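Side-chain contacts in zona pellucida sperm-binding protein 1 (Gallus gallus, PDB 6GF6), which helps build the egg coat, where pairing of its first ZP-N domain into a homodimer, the part described here, is thought to cross-link the coat filaments: residues F17-L22 with Y81-Q86; L8-D13 with V85-M90; L36-T41 with H73-D78. The protein carries 2 engineered substitutions. One frame throughout, in Å; residues are numbered along the deposited sequence.

Strand 80-90 runs through the middle of this ZP-N domain and ties the contacts together. Contacts 1 and 2 set strands of the other sheet against it and share V85 and Q86; their centres are about 11 Å apart. The partner strands, 9-14 and 18-24, are neighbours, with L22 N 2.7 Å from H11 O, a probable hydrogen bond. Contact 3 lies about 11 Å from contact 1 and about 17 Å from contact 2, centre to centre. Both its segments lie along the same edge of strand 80-90: L75 O is 2.7 Å from V82 N, and L36 N is 2.9 Å from R84 O. H11, D13, E88 and H73 are known zinc ligands, but no zinc is bound to this chain here.

Contact 1 of 3, residues F17-L22 with Y81-Q86; sequences FGMQLL and YVLRVQ
M19 and L83 meet inside the sandwich, between strand 18-24 of one sheet and strand 80-90 of the other. The backbones stay well apart, with M19 CA and L83 CA 9.3 Å from each other, so side chains alone span the gap. M19 CB leaves its strand toward L83, but neither CB nor CG reaches it. SD comes closer, to 4.5 Å from L83 CB. The methyl CE completes the reach and lies 3.7 Å from L83 CB. L83 CD2 is next, 4.3 Å from M19 CE, and the two side chains lie at a slant to each other. With chi2 at -174° and chi3 at 152° the methionine is nearly straight beyond CG, which carries CE across. L21 and V85 make a second bridge two residues along. They meet tip to tip, L21 CD2 lying 4.1 Å from V85 CG1. F65 and A67 of strand 63-68 and F33 and V35 of strand 30-36 pack against L83, V85 and L21 as part of the hydrophobic core of the Ig-like fold. M19 also touches C106, which forms a disulfide with C14. At the start of strand 18-24, the backbone N atoms of F17 and G18 hydrogen-bond to E38 OE1 of the second subunit. Across the contact itself there is no hydrogen bond. The two strands are joined by apolar packing alone, consistent with cohesion through exclusion of water.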
loop_
_atom_site.group_PDB
_atom_site.type_symbol
_atom_site.label_atom_id
_atom_site.label_comp_id
_atom_site.label_asym_id
_atom_site.label_seq_id
_atom_site.Cartn_x
_atom_site.Cartn_y
_atom_site.Cartn_z
ATOM N N PHE B 17 9.193 3.024 -7.103
ATOM C CA PHE B 17 9.495 2.158 -5.972
ATOM C C PHE B 17 8.794 0.810 -6.026
ATOM O O PHE B 17 9.198 -0.107 -5.306
ATOM C CB PHE B 17 9.120 2.881 -4.671
ATOM C CG PHE B 17 9.846 4.187 -4.504
ATOM C CD1 PHE B 17 11.108 4.233 -3.935
ATOM C CD2 PHE B 17 9.279 5.366 -4.968
ATOM C CE1 PHE B 17 11.779 5.440 -3.802
ATOM C CE2 PHE B 17 9.945 6.572 -4.838
ATOM C CZ PHE B 17 11.194 6.611 -4.256
ATOM N N GLY B 18 7.769 0.668 -6.847
ATOM C CA GLY B 18 7.070 -0.586 -6.985
ATOM C C GLY B 18 6.273 -0.608 -8.267
ATOM O O GLY B 18 6.473 0.216 -9.159
ATOM N N MET B 19 5.355 -1.568 -8.347
ATOM C CA MET B 19 4.509 -1.742 -9.518
ATOM C C MET B 19 3.105 -2.115 -9.068
ATOM O O MET B 19 2.891 -2.566 -7.940
ATOM C CB MET B 19 5.073 -2.812 -10.460
ATOM C CG MET B 19 5.625 -4.029 -9.735
ATOM S SD MET B 19 6.438 -5.206 -10.830
ATOM C CE MET B 19 7.606 -5.954 -9.699
ATOM N N GLN B 20 2.143 -1.919 -9.968
ATOM C CA GLN B 20 0.752 -2.243 -9.689
ATOM C C GLN B 20 0.119 -2.891 -10.911
ATOM O O GLN B 20 0.404 -2.505 -12.046
ATOM C CB GLN B 20 -0.052 -1.002 -9.276
ATOM C CG GLN B 20 -0.159 0.065 -10.349
ATOM C CD GLN B 20 -1.189 1.125 -10.015
ATOM O OE1 GLN B 20 -1.737 1.149 -8.912
ATOM N NE2 GLN B 20 -1.463 2.006 -10.969
ATOM N N LEU B 21 -0.738 -3.879 -10.663
ATOM C CA LEU B 21 -1.479 -4.604 -11.689
ATOM C C LEU B 21 -2.965 -4.324 -11.511
ATOM O O LEU B 21 -3.517 -4.568 -10.433
ATOM C CB LEU B 21 -1.181 -6.101 -11.593
ATOM C CG LEU B 21 -1.894 -7.080 -12.518
ATOM C CD1 LEU B 21 -1.690 -6.726 -13.963
ATOM C CD2 LEU B 21 -1.361 -8.466 -12.253
ATOM N N LEU B 22 -3.608 -3.803 -12.555
ATOM C CA LEU B 22 -5.016 -3.428 -12.497
ATOM C C LEU B 22 -5.833 -4.349 -13.395
ATOM O O LEU B 22 -5.473 -4.573 -14.554
ATOM C CB LEU B 22 -5.214 -1.970 -12.902
ATOM C CG LEU B 22 -4.451 -0.950 -12.053
ATOM C CD1 LEU B 22 -3.031 -0.754 -12.569
ATOM C CD2 LEU B 22 -5.198 0.369 -12.026
ATOM N N TYR B 81 13.476 -5.798 -12.749
ATOM C CA TYR B 81 12.640 -6.486 -11.772
ATOM C C TYR B 81 11.567 -7.289 -12.487
ATOM O O TYR B 81 10.931 -6.793 -13.423
ATOM C CB TYR B 81 11.967 -5.498 -10.824
ATOM C CG TYR B 81 12.904 -4.670 -9.987
ATOM C CD1 TYR B 81 13.631 -5.243 -8.956
ATOM C CD2 TYR B 81 13.055 -3.307 -10.218
ATOM C CE1 TYR B 81 14.485 -4.484 -8.182
ATOM C CE2 TYR B 81 13.904 -2.549 -9.449
ATOM C CZ TYR B 81 14.614 -3.144 -8.434
ATOM O OH TYR B 81 15.463 -2.393 -7.664
ATOM N N VAL B 82 11.367 -8.531 -12.052
ATOM C CA VAL B 82 10.381 -9.419 -12.653
ATOM C C VAL B 82 9.539 -10.047 -11.548
ATOM O O VAL B 82 10.079 -10.640 -10.606
ATOM C CB VAL B 82 11.045 -10.504 -13.517
ATOM C CG1 VAL B 82 9.986 -11.403 -14.151
ATOM C CG2 VAL B 82 11.910 -9.853 -14.590
ATOM N N LEU B 83 8.220 -9.939 -11.683
ATOM C CA LEU B 83 7.278 -10.565 -10.764
ATOM C C LEU B 83 6.183 -11.209 -11.591
ATOM O O LEU B 83 5.536 -10.535 -12.401
ATOM C CB LEU B 83 6.679 -9.546 -9.793
ATOM C CG LEU B 83 5.702 -10.115 -8.759
ATOM C CD1 LEU B 83 6.403 -11.058 -7.802
ATOM C CD2 LEU B 83 5.036 -9.004 -7.991
ATOM N N ARG B 84 5.982 -12.504 -11.384
ATOM C CA ARG B 84 4.970 -13.270 -12.094
ATOM C C ARG B 84 3.754 -13.451 -11.199
ATOM O O ARG B 84 3.886 -13.843 -10.035
ATOM C CB ARG B 84 5.528 -14.623 -12.536
ATOM C CG ARG B 84 6.557 -14.505 -13.653
ATOM C CD ARG B 84 7.156 -15.841 -14.074
ATOM N NE ARG B 84 6.143 -16.861 -14.362
ATOM C CZ ARG B 84 5.985 -17.996 -13.684
ATOM N NH1 ARG B 84 6.771 -18.301 -12.655
ATOM N NH2 ARG B 84 5.032 -18.843 -14.043
ATOM N N VAL B 85 2.582 -13.129 -11.737
ATOM C CA VAL B 85 1.330 -13.151 -10.996
ATOM C C VAL B 85 0.311 -13.922 -11.815
ATOM O O VAL B 85 0.277 -13.807 -13.043
ATOM C CB VAL B 85 0.809 -11.728 -10.698
ATOM C CG1 VAL B 85 -0.519 -11.787 -9.953
ATOM C CG2 VAL B 85 1.831 -10.941 -9.893
ATOM N N GLN B 86 -0.519 -14.705 -11.136
ATOM C CA GLN B 86 -1.637 -15.394 -11.764
ATOM C C GLN B 86 -2.931 -14.688 -11.390
ATOM O O GLN B 86 -3.150 -14.366 -10.218
ATOM C CB GLN B 86 -1.692 -16.862 -11.336
ATOM C CG GLN B 86 -2.761 -17.668 -12.057
ATOM C CD GLN B 86 -2.881 -19.080 -11.529
ATOM O OE1 GLN B 86 -2.322 -19.414 -10.487
ATOM N NE2 GLN B 86 -3.625 -19.916 -12.242
#

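Contact 2 of 3, residues L8-D13 with V85-M90; sequences LQYHYD and VQLEEM
L87 overlaps L8 through its CD2 methyl, which lies 4.1 Å from L8 CD2. The two leucine side chains cross at about a right angle. The same L87 methyl also approaches the ring of Y10, 4.3 Å from Y10 CD2, and comes at it obliquely. It touches L8 and Y10 side by side, both on the same side of it; the two are two residues apart on the other segment. The first torsion of L87 directs the methyl there: CG is anti to the carbonyl carbon (chi1 -63°), and CD2 is thereby turned at L8 and Y10. This is the edge of the beta sandwich of the ZP-N domain: strand 9-14 is outermost in the four-stranded sheet, and the last part of strand 80-90, in the other sheet, packs against it. V31 and F33 of strand 30-36 and V102 of strand 96-107 pack on L87 too. E89 adds a polar neighbour. Its chain is extended, and OE2 ends 4.1 Å from L8 CB. The carboxylate is held elsewhere, by a salt bridge from OE1 to R29 and a weak hydrogen bond between OE2 and Y100 OH. Y100 OH also bonds to L8 N, linking the start of the segment to the same corner. The CB of E88, a residue seen to bind zinc, points away from segment 8-13.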
loop_
_atom_site.group_PDB
_atom_site.type_symbol
_atom_site.label_atom_id
_atom_site.label_comp_id
_atom_site.label_asym_id
_atom_site.label_seq_id
_atom_site.Cartn_x
_atom_site.Cartn_y
_atom_site.Cartn_z
ATOM N N LEU B 8 -10.514 -10.887 -20.091
ATOM C CA LEU B 8 -10.335 -10.018 -18.933
ATOM C C LEU B 8 -9.451 -8.836 -19.310
ATOM O O LEU B 8 -8.393 -9.014 -19.920
ATOM C CB LEU B 8 -9.726 -10.796 -17.763
ATOM C CG LEU B 8 -9.442 -10.009 -16.475
ATOM C CD1 LEU B 8 -10.724 -9.480 -15.839
ATOM C CD2 LEU B 8 -8.671 -10.879 -15.478
ATOM N N GLN B 9 -9.880 -7.628 -18.959
ATOM C CA GLN B 9 -9.081 -6.436 -19.211
ATOM C C GLN B 9 -8.170 -6.161 -18.019
ATOM O O GLN B 9 -8.642 -6.056 -16.881
ATOM C CB GLN B 9 -9.982 -5.228 -19.471
ATOM C CG GLN B 9 -10.803 -5.319 -20.753
ATOM C CD GLN B 9 -9.944 -5.425 -21.999
ATOM O OE1 GLN B 9 -9.257 -4.474 -22.374
ATOM N NE2 GLN B 9 -9.981 -6.584 -22.650
ATOM N N TYR B 10 -6.872 -6.027 -18.288
ATOM C CA TYR B 10 -5.906 -5.717 -17.245
ATOM C C TYR B 10 -4.666 -5.087 -17.864
ATOM O O TYR B 10 -4.415 -5.201 -19.066
ATOM C CB TYR B 10 -5.517 -6.960 -16.432
ATOM C CG TYR B 10 -4.873 -8.060 -17.243
ATOM C CD1 TYR B 10 -3.523 -8.021 -17.555
ATOM C CD2 TYR B 10 -5.612 -9.154 -17.675
ATOM C CE1 TYR B 10 -2.931 -9.024 -18.298
ATOM C CE2 TYR B 10 -5.024 -10.168 -18.412
ATOM C CZ TYR B 10 -3.680 -10.097 -18.718
ATOM O OH TYR B 10 -3.084 -11.102 -19.448
ATOM N N HIS B 11 -3.902 -4.408 -17.013
ATOM C CA HIS B 11 -2.622 -3.822 -17.384
ATOM C C HIS B 11 -1.860 -3.551 -16.096
ATOM O O HIS B 11 -2.434 -3.561 -15.006
ATOM C CB HIS B 11 -2.815 -2.530 -18.178
ATOM C CG HIS B 11 -3.279 -1.386 -17.334
ATOM N ND1 HIS B 11 -4.608 -1.175 -17.031
ATOM C CD2 HIS B 11 -2.591 -0.398 -16.715
ATOM C CE1 HIS B 11 -4.719 -0.103 -16.267
ATOM N NE2 HIS B 11 -3.510 0.389 -16.062
ATOM N N TYR B 12 -0.565 -3.271 -16.232
ATOM C CA TYR B 12 0.262 -2.947 -15.078
ATOM C C TYR B 12 1.137 -1.729 -15.359
ATOM O O TYR B 12 1.429 -1.387 -16.508
ATOM C CB TYR B 12 1.130 -4.141 -14.641
ATOM C CG TYR B 12 2.266 -4.512 -15.563
ATOM C CD1 TYR B 12 2.079 -5.410 -16.604
ATOM C CD2 TYR B 12 3.538 -3.986 -15.373
ATOM C CE1 TYR B 12 3.120 -5.758 -17.445
ATOM C CE2 TYR B 12 4.589 -4.331 -16.208
ATOM C CZ TYR B 12 4.371 -5.221 -17.242
ATOM O OH TYR B 12 5.405 -5.581 -18.075
ATOM N N ASP B 13 1.522 -1.060 -14.273
ATOM C CA ASP B 13 2.332 0.146 -14.321
ATOM C C ASP B 13 3.625 -0.073 -13.549
ATOM O O ASP B 13 3.623 -0.684 -12.473
ATOM C CB ASP B 13 1.577 1.340 -13.714
ATOM C CG ASP B 13 0.286 1.655 -14.449
ATOM O OD1 ASP B 13 0.292 1.621 -15.694
ATOM O OD2 ASP B 13 -0.744 1.902 -13.782
ATOM N N VAL B 85 2.582 -13.129 -11.737
ATOM C CA VAL B 85 1.330 -13.151 -10.996
ATOM C C VAL B 85 0.311 -13.922 -11.815
ATOM O O VAL B 85 0.277 -13.807 -13.043
ATOM C CB VAL B 85 0.809 -11.728 -10.698
ATOM C CG1 VAL B 85 -0.519 -11.787 -9.953
ATOM C CG2 VAL B 85 1.831 -10.941 -9.893
ATOM N N GLN B 86 -0.519 -14.705 -11.136
ATOM C CA GLN B 86 -1.637 -15.394 -11.764
ATOM C C GLN B 86 -2.931 -14.688 -11.390
ATOM O O GLN B 86 -3.150 -14.366 -10.218
ATOM C CB GLN B 86 -1.692 -16.862 -11.336
ATOM C CG GLN B 86 -2.761 -17.668 -12.057
ATOM C CD GLN B 86 -2.881 -19.080 -11.529
ATOM O OE1 GLN B 86 -2.322 -19.414 -10.487
ATOM N NE2 GLN B 86 -3.625 -19.916 -12.242
ATOM N N LEU B 87 -3.765 -14.421 -12.390
ATOM C CA LEU B 87 -5.097 -13.865 -12.193
ATOM C C LEU B 87 -6.113 -14.960 -12.451
ATOM O O LEU B 87 -6.108 -15.570 -13.526
ATOM C CB LEU B 87 -5.361 -12.685 -13.124
ATOM C CG LEU B 87 -4.475 -11.460 -12.963
ATOM C CD1 LEU B 87 -3.169 -11.688 -13.671
ATOM C CD2 LEU B 87 -5.175 -10.235 -13.524
ATOM N N GLU B 88 -6.970 -15.209 -11.474
ATOM C CA GLU B 88 -8.033 -16.196 -11.605
ATOM C C GLU B 88 -9.351 -15.442 -11.661
ATOM O O GLU B 88 -9.809 -14.905 -10.647
ATOM C CB GLU B 88 -8.009 -17.190 -10.451
ATOM C CG GLU B 88 -6.807 -18.108 -10.485
ATOM C CD GLU B 88 -6.926 -19.268 -9.525
ATOM O OE1 GLU B 88 -7.675 -19.157 -8.529
ATOM O OE2 GLU B 88 -6.255 -20.290 -9.770
ATOM N N GLU B 89 -9.936 -15.371 -12.847
ATOM C CA GLU B 89 -11.260 -14.788 -12.984
ATOM C C GLU B 89 -12.287 -15.767 -12.445
ATOM O O GLU B 89 -12.291 -16.941 -12.821
ATOM C CB GLU B 89 -11.548 -14.448 -14.446
ATOM C CG GLU B 89 -12.851 -13.691 -14.649
ATOM C CD GLU B 89 -13.110 -13.334 -16.101
ATOM O OE1 GLU B 89 -14.076 -12.588 -16.363
ATOM O OE2 GLU B 89 -12.361 -13.808 -16.981
ATOM N N MET B 90 -13.136 -15.303 -11.536
ATOM C CA MET B 90 -14.013 -16.207 -10.816
ATOM C C MET B 90 -15.454 -15.727 -10.867
ATOM O O MET B 90 -15.735 -14.531 -10.750
ATOM C CB MET B 90 -13.560 -16.375 -9.368
ATOM C CG MET B 90 -12.295 -17.208 -9.257
ATOM S SD MET B 90 -11.765 -17.453 -7.570
ATOM C CE MET B 90 -13.196 -18.258 -6.851
#

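Contact 3 of 3, residues L36-T41 with H73-D78; sequences LDEFGT and HVLVKD
H73 and D37 meet where the loop after strand 30-36 passes the approach to strand 75-76. The loop contains a type I beta turn from D37 to G40, closed by a backbone bond from G40 N to D37 O. An Asx turn is built onto it, because D37 OD1 also accepts from F39 N. H73 has the most surface buried here. Its ring meets D37 CB obliquely, with ND1 at 3.6 Å and CE1 at 3.9 Å. The contact is with the methylene carbon and not the carboxylate: D37 OD2 is 4.8 Å from H73 ND1, and no salt bridge forms. F43 of strand 42-44 meets the same ring, their planes at about 30°. H73 and H53 have been seen to share a zinc site.

The carboxylate of D37 is turned into its own loop, with CG between the backbone N and the carbonyl carbon (chi1 71°). OD1 is gripped twice. T41 N reaches it at 2.9 Å and F39 N at 2.9 Å, from opposite faces of the carboxylate plane. These bonds fix the rotation of the group and hold the turn together. OD2 lies at the edge of the F39 ring, in its plane.

L75 and D37 bury almost equal amounts. L75 crosses E38 obliquely, its CD1 4.2 Å from E38 OE1. The chi1 of E38 (61°) sets its CG over one face of the F39 ring, offset toward the rim. A bend at chi2 then turns the carboxylate, whose OE1 meets L75.

A water lies between the two backbones. It donates to H73 O at 3.1 Å; its distance to L36 O, 2.5 Å, is so short that this second bond is doubtful in detail.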
loop_
_atom_site.group_PDB
_atom_site.type_symbol
_atom_site.label_atom_id
_atom_site.label_comp_id
_atom_site.label_asym_id
_atom_site.label_seq_id
_atom_site.Cartn_x
_atom_site.Cartn_y
_atom_site.Cartn_z
ATOM N N LEU B 36 3.597 -15.978 -8.118
ATOM C CA LEU B 36 4.258 -17.186 -8.595
ATOM C C LEU B 36 5.766 -17.083 -8.406
ATOM O O LEU B 36 6.356 -16.016 -8.605
ATOM C CB LEU B 36 3.953 -17.442 -10.073
ATOM C CG LEU B 36 2.482 -17.466 -10.479
ATOM C CD1 LEU B 36 2.375 -17.643 -11.986
ATOM C CD2 LEU B 36 1.736 -18.577 -9.754
ATOM N N ASP B 37 6.378 -18.183 -7.981
ATOM C CA ASP B 37 7.828 -18.299 -7.924
ATOM C C ASP B 37 8.290 -19.191 -9.072
ATOM O O ASP B 37 7.485 -19.693 -9.859
ATOM C CB ASP B 37 8.280 -18.810 -6.548
ATOM C CG ASP B 37 7.943 -20.275 -6.300
ATOM O OD1 ASP B 37 7.340 -20.935 -7.171
ATOM O OD2 ASP B 37 8.266 -20.760 -5.194
ATOM N N GLU B 38 9.607 -19.372 -9.178
ATOM C CA GLU B 38 10.167 -20.148 -10.278
ATOM C C GLU B 38 9.782 -21.624 -10.223
ATOM O O GLU B 38 10.008 -22.343 -11.201
ATOM C CB GLU B 38 11.693 -20.000 -10.298
ATOM C CG GLU B 38 12.415 -20.497 -9.050
ATOM C CD GLU B 38 12.590 -19.411 -8.001
ATOM O OE1 GLU B 38 11.834 -18.417 -8.032
ATOM O OE2 GLU B 38 13.492 -19.551 -7.147
ATOM N N PHE B 39 9.195 -22.087 -9.124
ATOM C CA PHE B 39 8.769 -23.474 -9.002
ATOM C C PHE B 39 7.284 -23.653 -9.261
ATOM O O PHE B 39 6.779 -24.770 -9.130
ATOM C CB PHE B 39 9.104 -24.005 -7.603
ATOM C CG PHE B 39 10.558 -23.895 -7.246
ATOM C CD1 PHE B 39 11.464 -24.846 -7.690
ATOM C CD2 PHE B 39 11.024 -22.834 -6.488
ATOM C CE1 PHE B 39 12.807 -24.752 -7.367
ATOM C CE2 PHE B 39 12.365 -22.732 -6.164
ATOM C CZ PHE B 39 13.259 -23.693 -6.610
ATOM N N GLY B 40 6.576 -22.590 -9.637
ATOM C CA GLY B 40 5.152 -22.697 -9.874
ATOM C C GLY B 40 4.272 -22.645 -8.644
ATOM O O GLY B 40 3.070 -22.905 -8.758
ATOM N N THR B 41 4.819 -22.347 -7.468
ATOM C CA THR B 41 3.979 -22.225 -6.281
ATOM C C THR B 41 3.112 -20.976 -6.387
ATOM O O THR B 41 3.534 -19.954 -6.934
ATOM C CB THR B 41 4.828 -22.145 -5.011
ATOM O OG1 THR B 41 5.697 -23.275 -4.931
ATOM C CG2 THR B 41 3.950 -22.107 -3.780
ATOM N N HIS B 73 9.660 -12.681 -3.935
ATOM C CA HIS B 73 9.539 -13.344 -5.221
ATOM C C HIS B 73 9.740 -12.393 -6.385
ATOM O O HIS B 73 9.558 -12.802 -7.540
ATOM C CB HIS B 73 8.186 -14.047 -5.339
ATOM C CG HIS B 73 8.006 -15.101 -4.298
ATOM N ND1 HIS B 73 8.891 -16.148 -4.147
ATOM C CD2 HIS B 73 7.098 -15.227 -3.303
ATOM C CE1 HIS B 73 8.514 -16.896 -3.127
ATOM N NE2 HIS B 73 7.428 -16.361 -2.598
ATOM N N VAL B 74 10.091 -11.138 -6.130
ATOM C CA VAL B 74 10.538 -10.248 -7.194
ATOM C C VAL B 74 11.971 -10.639 -7.525
ATOM O O VAL B 74 12.836 -10.664 -6.642
ATOM C CB VAL B 74 10.448 -8.774 -6.773
ATOM C CG1 VAL B 74 10.906 -7.883 -7.901
ATOM C CG2 VAL B 74 9.039 -8.425 -6.375
ATOM N N LEU B 75 12.214 -10.981 -8.784
ATOM C CA LEU B 75 13.515 -11.438 -9.239
ATOM C C LEU B 75 14.168 -10.355 -10.085
ATOM O O LEU B 75 13.497 -9.482 -10.636
ATOM C CB LEU B 75 13.397 -12.734 -10.055
ATOM C CG LEU B 75 12.707 -13.931 -9.383
ATOM C CD1 LEU B 75 12.432 -15.031 -10.401
ATOM C CD2 LEU B 75 13.535 -14.482 -8.225
ATOM N N VAL B 76 15.494 -10.405 -10.149
ATOM C CA VAL B 76 16.270 -9.556 -11.040
ATOM C C VAL B 76 16.706 -10.406 -12.227
ATOM O O VAL B 76 17.440 -11.389 -12.063
ATOM C CB VAL B 76 17.475 -8.940 -10.315
ATOM C CG1 VAL B 76 18.287 -8.068 -11.277
ATOM C CG2 VAL B 76 17.004 -8.158 -9.084
ATOM N N LYS B 77 16.249 -10.032 -13.422
ATOM C CA LYS B 77 16.586 -10.731 -14.654
ATOM C C LYS B 77 16.872 -9.699 -15.731
ATOM O O LYS B 77 16.046 -8.816 -15.985
ATOM C CB LYS B 77 15.458 -11.666 -15.112
ATOM C CG LYS B 77 15.134 -12.793 -14.139
ATOM C CD LYS B 77 13.922 -13.600 -14.598
ATOM C CE LYS B 77 14.213 -14.382 -15.874
ATOM N NZ LYS B 77 13.119 -15.333 -16.221
ATOM N N ASP B 78 18.042 -9.809 -16.358
ATOM C CA ASP B 78 18.442 -8.888 -17.419
ATOM C C ASP B 78 18.391 -7.444 -16.931
ATOM O O ASP B 78 17.921 -6.548 -17.633
ATOM C CB ASP B 78 17.569 -9.070 -18.662
ATOM C CG ASP B 78 17.738 -10.433 -19.298
ATOM O OD1 ASP B 78 18.712 -11.133 -18.951
ATOM O OD2 ASP B 78 16.903 -10.802 -20.152
HETATM O O HOH W 1 7.512 -13.992 -9.591
#